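Local coordinates for protein pectate lyase 47 (PDB 1VBL) that probably cleaves pectate by the calcium-dependent elimination reaction of the polysaccharide lyase 1 family, as a thermostable enzyme, at residues I336-I341 with V371-E376. Residues are numbered along the deposited sequence; the frame is centred on the assembly and turned at random.
Sequences IDPSLI and VASYNE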
ATOM      1  N   ILE A 336      18.052  -6.273  16.970  1.00 18.49           N
ATOM      2  CA  ILE A 336      17.254  -5.064  17.098  1.00 17.80           C
ATOM      3  C   ILE A 336      16.536  -5.008  18.440  1.00 16.77           C
ATOM      4  O   ILE A 336      16.234  -6.034  19.044  1.00 17.43           O
ATOM      5  CB  ILE A 336      16.196  -4.975  15.970  1.00 17.36           C
ATOM      6  CG1 ILE A 336      15.503  -3.609  16.001  1.00 18.16           C
ATOM      7  CG2 ILE A 336      15.162  -6.082  16.141  1.00 17.90           C
ATOM      8  CD1 ILE A 336      14.488  -3.402  14.883  1.00 15.91           C
ATOM      9  N   ASP A 337      16.287  -3.794  18.910  1.00 17.82           N
ATOM     10  CA  ASP A 337      15.562  -3.581  20.154  1.00 18.13           C
ATOM     11  C   ASP A 337      14.100  -3.795  19.755  1.00 17.05           C
ATOM     12  O   ASP A 337      13.544  -3.007  18.996  1.00 16.64           O
ATOM     13  CB  ASP A 337      15.769  -2.142  20.623  1.00 21.01           C
ATOM     14  CG  ASP A 337      15.095  -1.852  21.948  1.00 23.63           C
ATOM     15  OD1 ASP A 337      14.094  -2.520  22.279  1.00 22.79           O
ATOM     16  OD2 ASP A 337      15.567  -0.938  22.653  1.00 27.15           O
ATOM     17  N   PRO A 338      13.461  -4.865  20.250  1.00 17.73           N
ATOM     18  CA  PRO A 338      12.060  -5.108  19.884  1.00 17.37           C
ATOM     19  C   PRO A 338      11.061  -4.000  20.226  1.00 18.10           C
ATOM     20  O   PRO A 338       9.929  -4.011  19.734  1.00 15.74           O
ATOM     21  CB  PRO A 338      11.740  -6.437  20.574  1.00 18.45           C
ATOM     22  CG  PRO A 338      12.707  -6.475  21.731  1.00 22.37           C
ATOM     23  CD  PRO A 338      13.972  -5.924  21.139  1.00 19.28           C
ATOM     24  N   SER A 339      11.475  -3.041  21.050  1.00 16.66           N
ATOM     25  CA  SER A 339      10.587  -1.942  21.418  1.00 17.08           C
ATOM     26  C   SER A 339      10.399  -1.008  20.222  1.00 17.17           C
ATOM     27  O   SER A 339       9.559  -0.107  20.249  1.00 19.80           O
ATOM     28  CB  SER A 339      11.164  -1.155  22.600  1.00 18.14           C
ATOM     29  OG  SER A 339      12.282  -0.375  22.213  1.00 18.61           O
ATOM     30  N   LEU A 340      11.182  -1.236  19.171  1.00 15.92           N
ATOM     31  CA  LEU A 340      11.122  -0.420  17.961  1.00 15.16           C
ATOM     32  C   LEU A 340      10.108  -0.929  16.946  1.00 13.01           C
ATOM     33  O   LEU A 340       9.769  -0.225  16.002  1.00 14.39           O
ATOM     34  CB  LEU A 340      12.497  -0.376  17.283  1.00 17.25           C
ATOM     35  CG  LEU A 340      13.638   0.419  17.922  1.00 20.12           C
ATOM     36  CD1 LEU A 340      13.772   0.064  19.388  1.00 25.32           C
ATOM     37  CD2 LEU A 340      14.930   0.118  17.176  1.00 21.62           C
ATOM     38  N   ILE A 341       9.620  -2.148  17.142  1.00 12.36           N
ATOM     39  CA  ILE A 341       8.682  -2.734  16.198  1.00 12.45           C
ATOM     40  C   ILE A 341       7.338  -2.009  16.172  1.00 14.21           C
ATOM     41  O   ILE A 341       6.696  -1.919  15.128  1.00 13.64           O
ATOM     42  CB  ILE A 341       8.505  -4.234  16.492  1.00 13.69           C
ATOM     43  CG1 ILE A 341       9.876  -4.919  16.404  1.00 14.00           C
ATOM     44  CG2 ILE A 341       7.532  -4.859  15.498  1.00 14.69           C
ATOM     45  CD1 ILE A 341       9.885  -6.388  16.803  1.00 14.82           C
ATOM     46  N   VAL A 371       3.820  -5.218  22.931  1.00 15.76           N
ATOM     47  CA  VAL A 371       3.237  -4.050  23.581  1.00 15.98           C
ATOM     48  C   VAL A 371       4.032  -3.752  24.849  1.00 17.46           C
ATOM     49  O   VAL A 371       4.388  -2.604  25.112  1.00 19.24           O
ATOM     50  CB  VAL A 371       1.752  -4.272  23.954  1.00 16.33           C
ATOM     51  CG1 VAL A 371       1.256  -3.117  24.806  1.00 15.65           C
ATOM     52  CG2 VAL A 371       0.905  -4.379  22.691  1.00 15.27           C
ATOM     53  N   ALA A 372       4.311  -4.790  25.632  1.00 17.76           N
ATOM     54  CA  ALA A 372       5.078  -4.630  26.863  1.00 17.56           C
ATOM     55  C   ALA A 372       6.482  -4.146  26.511  1.00 17.29           C
ATOM     56  O   ALA A 372       7.036  -3.268  27.175  1.00 17.21           O
ATOM     57  CB  ALA A 372       5.156  -5.957  27.616  1.00 18.79           C
ATOM     58  N   SER A 373       7.052  -4.722  25.459  1.00 16.85           N
ATOM     59  CA  SER A 373       8.386  -4.339  25.023  1.00 18.00           C
ATOM     60  C   SER A 373       8.412  -2.851  24.680  1.00 17.73           C
ATOM     61  O   SER A 373       9.332  -2.127  25.063  1.00 17.20           O
ATOM     62  CB  SER A 373       8.800  -5.168  23.805  1.00 19.48           C
ATOM     63  OG  SER A 373      10.068  -4.763  23.332  1.00 24.64           O
ATOM     64  N   TYR A 374       7.393  -2.399  23.959  1.00 16.77           N
ATOM     65  CA  TYR A 374       7.297  -0.997  23.582  1.00 16.98           C
ATOM     66  C   TYR A 374       7.189  -0.109  24.825  1.00 16.58           C
ATOM     67  O   TYR A 374       7.927   0.863  24.968  1.00 16.45           O
ATOM     68  CB  TYR A 374       6.069  -0.767  22.691  1.00 16.78           C
ATOM     69  CG  TYR A 374       5.704   0.691  22.555  1.00 17.44           C
ATOM     70  CD1 TYR A 374       6.336   1.509  21.620  1.00 19.40           C
ATOM     71  CD2 TYR A 374       4.778   1.274  23.419  1.00 16.95           C
ATOM     72  CE1 TYR A 374       6.058   2.873  21.555  1.00 19.85           C
ATOM     73  CE2 TYR A 374       4.497   2.632  23.363  1.00 19.61           C
ATOM     74  CZ  TYR A 374       5.141   3.424  22.430  1.00 20.49           C
ATOM     75  OH  TYR A 374       4.877   4.772  22.391  1.00 24.08           O
ATOM     76  N   ASN A 375       6.265  -0.454  25.717  1.00 17.96           N
ATOM     77  CA  ASN A 375       6.042   0.322  26.935  1.00 19.70           C
ATOM     78  C   ASN A 375       7.261   0.501  27.833  1.00 20.94           C
ATOM     79  O   ASN A 375       7.469   1.577  28.393  1.00 20.81           O
ATOM     80  CB  ASN A 375       4.911  -0.293  27.766  1.00 17.94           C
ATOM     81  CG  ASN A 375       3.547  -0.096  27.136  1.00 18.77           C
ATOM     82  OD1 ASN A 375       3.326   0.861  26.392  1.00 18.04           O
ATOM     83  ND2 ASN A 375       2.615  -0.989  27.451  1.00 18.52           N
ATOM     84  N   GLU A 376       8.058  -0.552  27.975  1.00 22.88           N
ATOM     85  CA  GLU A 376       9.243  -0.510  28.829  1.00 24.23           C
ATOM     86  C   GLU A 376      10.289   0.506  28.398  1.00 23.46           C
ATOM     87  O   GLU A 376      11.026   1.033  29.233  1.00 23.97           O
ATOM     88  CB  GLU A 376       9.907  -1.886  28.888  1.00 28.41           C
ATOM     89  CG  GLU A 376       9.110  -2.953  29.606  1.00 33.57           C
ATOM     90  CD  GLU A 376       9.856  -4.272  29.660  1.00 37.59           C
ATOM     91  OE1 GLU A 376      11.008  -4.279  30.145  1.00 39.81           O
ATOM     92  OE2 GLU A 376       9.298  -5.298  29.217  1.00 40.23           O
TER
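S373 reaches from the helix 370-377 into the loop 336-341 with its hydroxyl foremost, and the tight part of the contact gathers round that oxygen. With OG anti to the backbone N (chi1 177°), the hydroxyl lies over the peptide joining P338 and S339, 3.3 Å from P338 C, while P338 CG flanks S373 OG at 3.5 Å. In return S339 CB presses against S373 O at 3.2 Å, and the nearest CA atoms, of S339 and Y374, are 4.0 Å apart. S339 N comes close to S373 OG, but its N-H is not directed at that oxygen; it bonds the exposed D337 OD1 instead, 2.9 Å away and above the carboxylate plane. A serine can thus pack its oxygen on a backbone by contact alone where a local turn already claims the N-H. This Asx turn opens the 3-10 turn 338-340, within the loop that leads from strand 322-332 to strand 342-345 of the parallel beta-helix, far from the calcium site. Packing slackens toward Y374, whose ring offers an edge, CD1, to S339 O at 3.9 Å, its hydroxyl bonding to the backbone of L380. P338 and S373 remain partly open to solvent, whereas Y374 and S339 are buried, S339 also touching S377.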